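Local coordinates for protein ferritin (Mycoplasma penetrans, PDB 7DIE) that probably takes up ferrous iron, oxidises it and stores it as ferric iron inside a hollow shell of 24 subunits, at residues A[92-103]-A[139-150]. Residues are numbered along the deposited sequence; the frame is centred on the assembly and turned at random.
Sequences QEVLDAALKMES and LEEISDVWTYVH. With FE (Fe (III) ion), chain N.
Leu95 and Leu99 of helix 91-118 pack against helix 122-150, the two segments running nearly antiparallel at 158° with axes 9.3 Å apart. Each leucine is a knob in a hole of the other helix. Leu95 sits among Ile142, Val145, Trp146 and Val149, and its CD1 lies 3.7 Å from Val145 CG1. Leu99 fills the next hole, among Leu139, Ile142, Ser143 and Trp146. With its CG anti to the backbone N (chi1 -171°), Leu99 reaches across and lays CD2 over the five-membered ring of Trp146, a CH-pi contact. The opposite face of that indole carries the His150 ring. Gln92 CG sits over the far face of His150, toward the rim, a CH-pi contact, with its amide nearly perpendicular to the ring.

Polar bonds hold the ring edges. Trp146 NE1 donates to Asp96 OD1 at 2.8 Å, meeting the oxygen nearly along its C-O axis. His150 ND1 donates to Trp146 O at 3.1 Å, in the plane of its own ring. A water joins His150 NE2 to Asp96 OD2. Gln92 bends at chi2 (76°), and its NE2 gives Val149 O an almost straight bond of 2.8 Å.

Toward the other end, Glu102 CB lies 3.6 Å from Ile142 CD1. The Glu102 carboxylate turns to Tyr30 and Lys56, close to the iron ligand Asp138. On the side of helix 122-150 turned away from 92-103, at a subunit interface, Asp144 OD1 binds a ferric ion at 1.9 Å, and Lys38 of a neighbouring subunit also reaches this oxygen.

This is an antiparallel helix pair of the ferritin four-helix bundle. Its apolar middle passes into a polar network at the Gln92 end. There the indole N-H and both imidazole nitrogens have partners, which should restrict rotation of both rings.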
loop_
_atom_site.group_PDB
_atom_site.type_symbol
_atom_site.label_atom_id
_atom_site.label_comp_id
_atom_site.label_asym_id
_atom_site.label_seq_id
_atom_site.Cartn_x
_atom_site.Cartn_y
_atom_site.Cartn_z
ATOM N N GLN A 92 -18.453 -52.296 -0.016
ATOM C CA GLN A 92 -19.495 -52.373 1.008
ATOM C C GLN A 92 -18.978 -53.034 2.285
ATOM O O GLN A 92 -19.274 -52.575 3.399
ATOM C CB GLN A 92 -20.710 -53.133 0.458
ATOM C CG GLN A 92 -21.535 -52.325 -0.570
ATOM C CD GLN A 92 -20.865 -52.253 -1.927
ATOM O OE1 GLN A 92 -20.115 -53.142 -2.296
ATOM N NE2 GLN A 92 -21.130 -51.177 -2.678
ATOM N N GLU A 93 -18.209 -54.120 2.149
ATOM C CA GLU A 93 -17.651 -54.774 3.329
ATOM C C GLU A 93 -16.648 -53.880 4.044
ATOM O O GLU A 93 -16.561 -53.912 5.278
ATOM C CB GLU A 93 -16.992 -56.097 2.930
ATOM C CG GLU A 93 -18.015 -57.171 2.582
ATOM C CD GLU A 93 -17.382 -58.383 1.945
ATOM O OE1 GLU A 93 -16.158 -58.361 1.712
ATOM O OE2 GLU A 93 -18.115 -59.349 1.669
ATOM N N VAL A 94 -15.889 -53.082 3.283
ATOM C CA VAL A 94 -14.976 -52.109 3.884
ATOM C C VAL A 94 -15.743 -51.117 4.750
ATOM O O VAL A 94 -15.350 -50.817 5.885
ATOM C CB VAL A 94 -14.178 -51.385 2.786
ATOM C CG1 VAL A 94 -13.504 -50.131 3.355
ATOM C CG2 VAL A 94 -13.149 -52.332 2.194
ATOM N N LEU A 95 -16.838 -50.568 4.219
ATOM C CA LEU A 95 -17.563 -49.581 5.007
ATOM C C LEU A 95 -18.258 -50.225 6.200
ATOM O O LEU A 95 -18.350 -49.595 7.260
ATOM C CB LEU A 95 -18.561 -48.815 4.144
ATOM C CG LEU A 95 -18.053 -47.455 3.618
ATOM C CD1 LEU A 95 -17.797 -46.454 4.756
ATOM C CD2 LEU A 95 -16.802 -47.621 2.770
ATOM N N ASP A 96 -18.730 -51.476 6.062
ATOM C CA ASP A 96 -19.274 -52.203 7.219
ATOM C C ASP A 96 -18.281 -52.214 8.372
ATOM O O ASP A 96 -18.640 -51.998 9.539
ATOM C CB ASP A 96 -19.608 -53.658 6.849
ATOM C CG ASP A 96 -20.861 -53.795 6.000
ATOM O OD1 ASP A 96 -21.708 -52.876 5.988
ATOM O OD2 ASP A 96 -20.994 -54.847 5.334
ATOM N N ALA A 97 -17.026 -52.510 8.064
ATOM C CA ALA A 97 -16.020 -52.610 9.112
ATOM C C ALA A 97 -15.737 -51.246 9.719
ATOM O O ALA A 97 -15.560 -51.129 10.937
ATOM C CB ALA A 97 -14.746 -53.231 8.546
ATOM N N ALA A 98 -15.699 -50.200 8.883
ATOM C CA ALA A 98 -15.484 -48.846 9.390
ATOM C C ALA A 98 -16.625 -48.404 10.300
ATOM O O ALA A 98 -16.393 -47.784 11.346
ATOM C CB ALA A 98 -15.330 -47.870 8.221
ATOM N N LEU A 99 -17.872 -48.684 9.901
ATOM C CA LEU A 99 -19.014 -48.317 10.736
ATOM C C LEU A 99 -18.969 -49.030 12.086
ATOM O O LEU A 99 -19.255 -48.424 13.127
ATOM C CB LEU A 99 -20.315 -48.641 10.000
ATOM C CG LEU A 99 -21.613 -48.145 10.628
ATOM C CD1 LEU A 99 -21.611 -46.626 10.700
ATOM C CD2 LEU A 99 -22.814 -48.642 9.818
ATOM N N LYS A 100 -18.626 -50.324 12.089
ATOM C CA LYS A 100 -18.514 -51.044 13.357
ATOM C C LYS A 100 -17.429 -50.439 14.237
ATOM O O LYS A 100 -17.604 -50.297 15.454
ATOM C CB LYS A 100 -18.206 -52.526 13.111
ATOM C CG LYS A 100 -19.351 -53.323 12.538
ATOM C CD LYS A 100 -18.908 -54.748 12.200
ATOM C CE LYS A 100 -19.763 -55.317 11.070
ATOM N NZ LYS A 100 -19.093 -56.443 10.364
ATOM N N MET A 101 -16.302 -50.068 13.633
ATOM C CA MET A 101 -15.189 -49.519 14.404
ATOM C C MET A 101 -15.551 -48.178 15.018
ATOM O O MET A 101 -15.344 -47.957 16.213
ATOM C CB MET A 101 -13.968 -49.370 13.506
ATOM C CG MET A 101 -12.780 -48.725 14.194
ATOM S SD MET A 101 -11.975 -49.921 15.284
ATOM C CE MET A 101 -12.159 -49.164 16.894
ATOM N N GLU A 102 -16.072 -47.248 14.206
ATOM C CA GLU A 102 -16.375 -45.931 14.757
ATOM C C GLU A 102 -17.477 -46.025 15.797
ATOM O O GLU A 102 -17.475 -45.283 16.788
ATOM C CB GLU A 102 -16.765 -44.960 13.639
ATOM C CG GLU A 102 -16.674 -43.509 14.065
ATOM C CD GLU A 102 -15.281 -43.131 14.560
ATOM O OE1 GLU A 102 -14.289 -43.460 13.883
ATOM O OE2 GLU A 102 -15.181 -42.486 15.613
ATOM N N SER A 103 -18.423 -46.934 15.598
ATOM C CA SER A 103 -19.445 -47.111 16.614
ATOM C C SER A 103 -18.825 -47.566 17.931
ATOM O O SER A 103 -19.256 -47.122 19.008
ATOM C CB SER A 103 -20.512 -48.088 16.110
ATOM O OG SER A 103 -21.475 -48.307 17.127
ATOM N N LEU A 139 -18.797 -40.452 13.652
ATOM C CA LEU A 139 -19.725 -41.511 13.271
ATOM C C LEU A 139 -20.629 -41.053 12.131
ATOM O O LEU A 139 -20.919 -41.824 11.210
ATOM C CB LEU A 139 -20.543 -41.962 14.483
ATOM C CG LEU A 139 -21.484 -43.155 14.237
ATOM C CD1 LEU A 139 -20.715 -44.361 13.692
ATOM C CD2 LEU A 139 -22.234 -43.536 15.519
ATOM N N GLU A 140 -21.043 -39.785 12.140
ATOM C CA GLU A 140 -21.858 -39.289 11.033
ATOM C C GLU A 140 -21.112 -39.367 9.709
ATOM O O GLU A 140 -21.694 -39.733 8.682
ATOM C CB GLU A 140 -22.304 -37.850 11.289
ATOM C CG GLU A 140 -23.229 -37.332 10.191
ATOM C CD GLU A 140 -23.640 -35.890 10.397
ATOM O OE1 GLU A 140 -22.755 -35.026 10.548
ATOM O OE2 GLU A 140 -24.855 -35.626 10.427
ATOM N N GLU A 141 -19.830 -38.994 9.708
ATOM C CA GLU A 141 -19.037 -39.022 8.481
ATOM C C GLU A 141 -18.942 -40.432 7.916
ATOM O O GLU A 141 -19.127 -40.650 6.715
ATOM C CB GLU A 141 -17.631 -38.478 8.758
ATOM C CG GLU A 141 -17.560 -36.965 8.853
ATOM C CD GLU A 141 -16.926 -36.360 7.604
ATOM O OE1 GLU A 141 -17.663 -36.030 6.649
ATOM O OE2 GLU A 141 -15.681 -36.237 7.571
ATOM N N ILE A 142 -18.610 -41.401 8.763
ATOM C CA ILE A 142 -18.502 -42.772 8.278
ATOM C C ILE A 142 -19.875 -43.305 7.891
ATOM O O ILE A 142 -20.034 -43.967 6.855
ATOM C CB ILE A 142 -17.808 -43.633 9.341
ATOM C CG1 ILE A 142 -16.316 -43.300 9.302
ATOM C CG2 ILE A 142 -18.058 -45.132 9.081
ATOM C CD1 ILE A 142 -15.571 -43.728 10.492
ATOM N N SER A 143 -20.888 -42.993 8.702
ATOM C CA SER A 143 -22.270 -43.367 8.398
ATOM C C SER A 143 -22.730 -42.825 7.048
ATOM O O SER A 143 -23.416 -43.527 6.288
ATOM C CB SER A 143 -23.182 -42.867 9.519
ATOM O OG SER A 143 -24.498 -43.360 9.368
ATOM N N ASP A 144 -22.365 -41.580 6.722
ATOM C CA ASP A 144 -22.764 -41.021 5.429
ATOM C C ASP A 144 -22.156 -41.817 4.276
ATOM O O ASP A 144 -22.841 -42.130 3.292
ATOM C CB ASP A 144 -22.358 -39.545 5.337
ATOM C CG ASP A 144 -23.243 -38.630 6.180
ATOM O OD1 ASP A 144 -24.244 -39.100 6.756
ATOM O OD2 ASP A 144 -22.920 -37.435 6.294
ATOM N N VAL A 145 -20.866 -42.152 4.377
ATOM C CA VAL A 145 -20.211 -42.905 3.306
ATOM C C VAL A 145 -20.748 -44.335 3.246
ATOM O O VAL A 145 -20.908 -44.906 2.163
ATOM C CB VAL A 145 -18.681 -42.868 3.481
ATOM C CG1 VAL A 145 -17.989 -43.664 2.375
ATOM C CG2 VAL A 145 -18.192 -41.417 3.464
ATOM N N TRP A 146 -21.043 -44.934 4.399
ATOM C CA TRP A 146 -21.733 -46.224 4.399
ATOM C C TRP A 146 -23.048 -46.141 3.619
ATOM O O TRP A 146 -23.350 -47.007 2.784
ATOM C CB TRP A 146 -21.972 -46.678 5.849
ATOM C CG TRP A 146 -22.520 -48.080 5.978
ATOM C CD1 TRP A 146 -21.812 -49.218 6.255
ATOM C CD2 TRP A 146 -23.896 -48.481 5.845
ATOM N NE1 TRP A 146 -22.667 -50.307 6.301
ATOM C CE2 TRP A 146 -23.947 -49.879 6.048
ATOM C CE3 TRP A 146 -25.087 -47.792 5.575
ATOM C CZ2 TRP A 146 -25.143 -50.602 5.977
ATOM C CZ3 TRP A 146 -26.280 -48.512 5.502
ATOM C CH2 TRP A 146 -26.295 -49.901 5.701
ATOM N N THR A 147 -23.834 -45.091 3.871
ATOM C CA THR A 147 -25.085 -44.889 3.140
ATOM C C THR A 147 -24.845 -44.800 1.638
ATOM O O THR A 147 -25.574 -45.417 0.850
ATOM C CB THR A 147 -25.791 -43.623 3.635
ATOM O OG1 THR A 147 -26.182 -43.791 5.002
ATOM C CG2 THR A 147 -27.039 -43.341 2.798
ATOM N N TYR A 148 -23.829 -44.039 1.216
ATOM C CA TYR A 148 -23.582 -43.906 -0.221
ATOM C C TYR A 148 -23.269 -45.256 -0.848
ATOM O O TYR A 148 -23.816 -45.602 -1.900
ATOM C CB TYR A 148 -22.426 -42.945 -0.509
ATOM C CG TYR A 148 -22.587 -41.558 0.065
ATOM C CD1 TYR A 148 -23.838 -40.999 0.225
ATOM C CD2 TYR A 148 -21.471 -40.823 0.461
ATOM C CE1 TYR A 148 -23.986 -39.736 0.751
ATOM C CE2 TYR A 148 -21.611 -39.558 0.993
ATOM C CZ TYR A 148 -22.869 -39.022 1.129
ATOM O OH TYR A 148 -23.020 -37.766 1.659
ATOM N N VAL A 149 -22.367 -46.026 -0.234
ATOM C CA VAL A 149 -21.955 -47.266 -0.894
ATOM C C VAL A 149 -23.017 -48.356 -0.800
ATOM O O VAL A 149 -22.969 -49.322 -1.573
ATOM C CB VAL A 149 -20.614 -47.807 -0.358
ATOM C CG1 VAL A 149 -19.518 -46.734 -0.441
ATOM C CG2 VAL A 149 -20.748 -48.361 1.039
ATOM N N HIS A 150 -23.969 -48.243 0.120
ATOM C CA HIS A 150 -25.020 -49.245 0.240
ATOM C C HIS A 150 -26.303 -48.852 -0.476
ATOM O O HIS A 150 -27.250 -49.639 -0.501
ATOM C CB HIS A 150 -25.295 -49.536 1.714
ATOM C CG HIS A 150 -24.339 -50.524 2.295
ATOM N ND1 HIS A 150 -23.187 -50.147 2.948
ATOM C CD2 HIS A 150 -24.318 -51.879 2.245
ATOM C CE1 HIS A 150 -22.513 -51.226 3.312
ATOM N NE2 HIS A 150 -23.180 -52.291 2.898
HETATM FE FE FE N . -26.095 -39.127 6.481
HETATM O O HOH W 1 -22.552 -54.984 3.405
HETATM O O HOH W 2 -26.586 -41.362 6.446
HETATM O O HOH W 3 -26.561 -38.467 4.774
#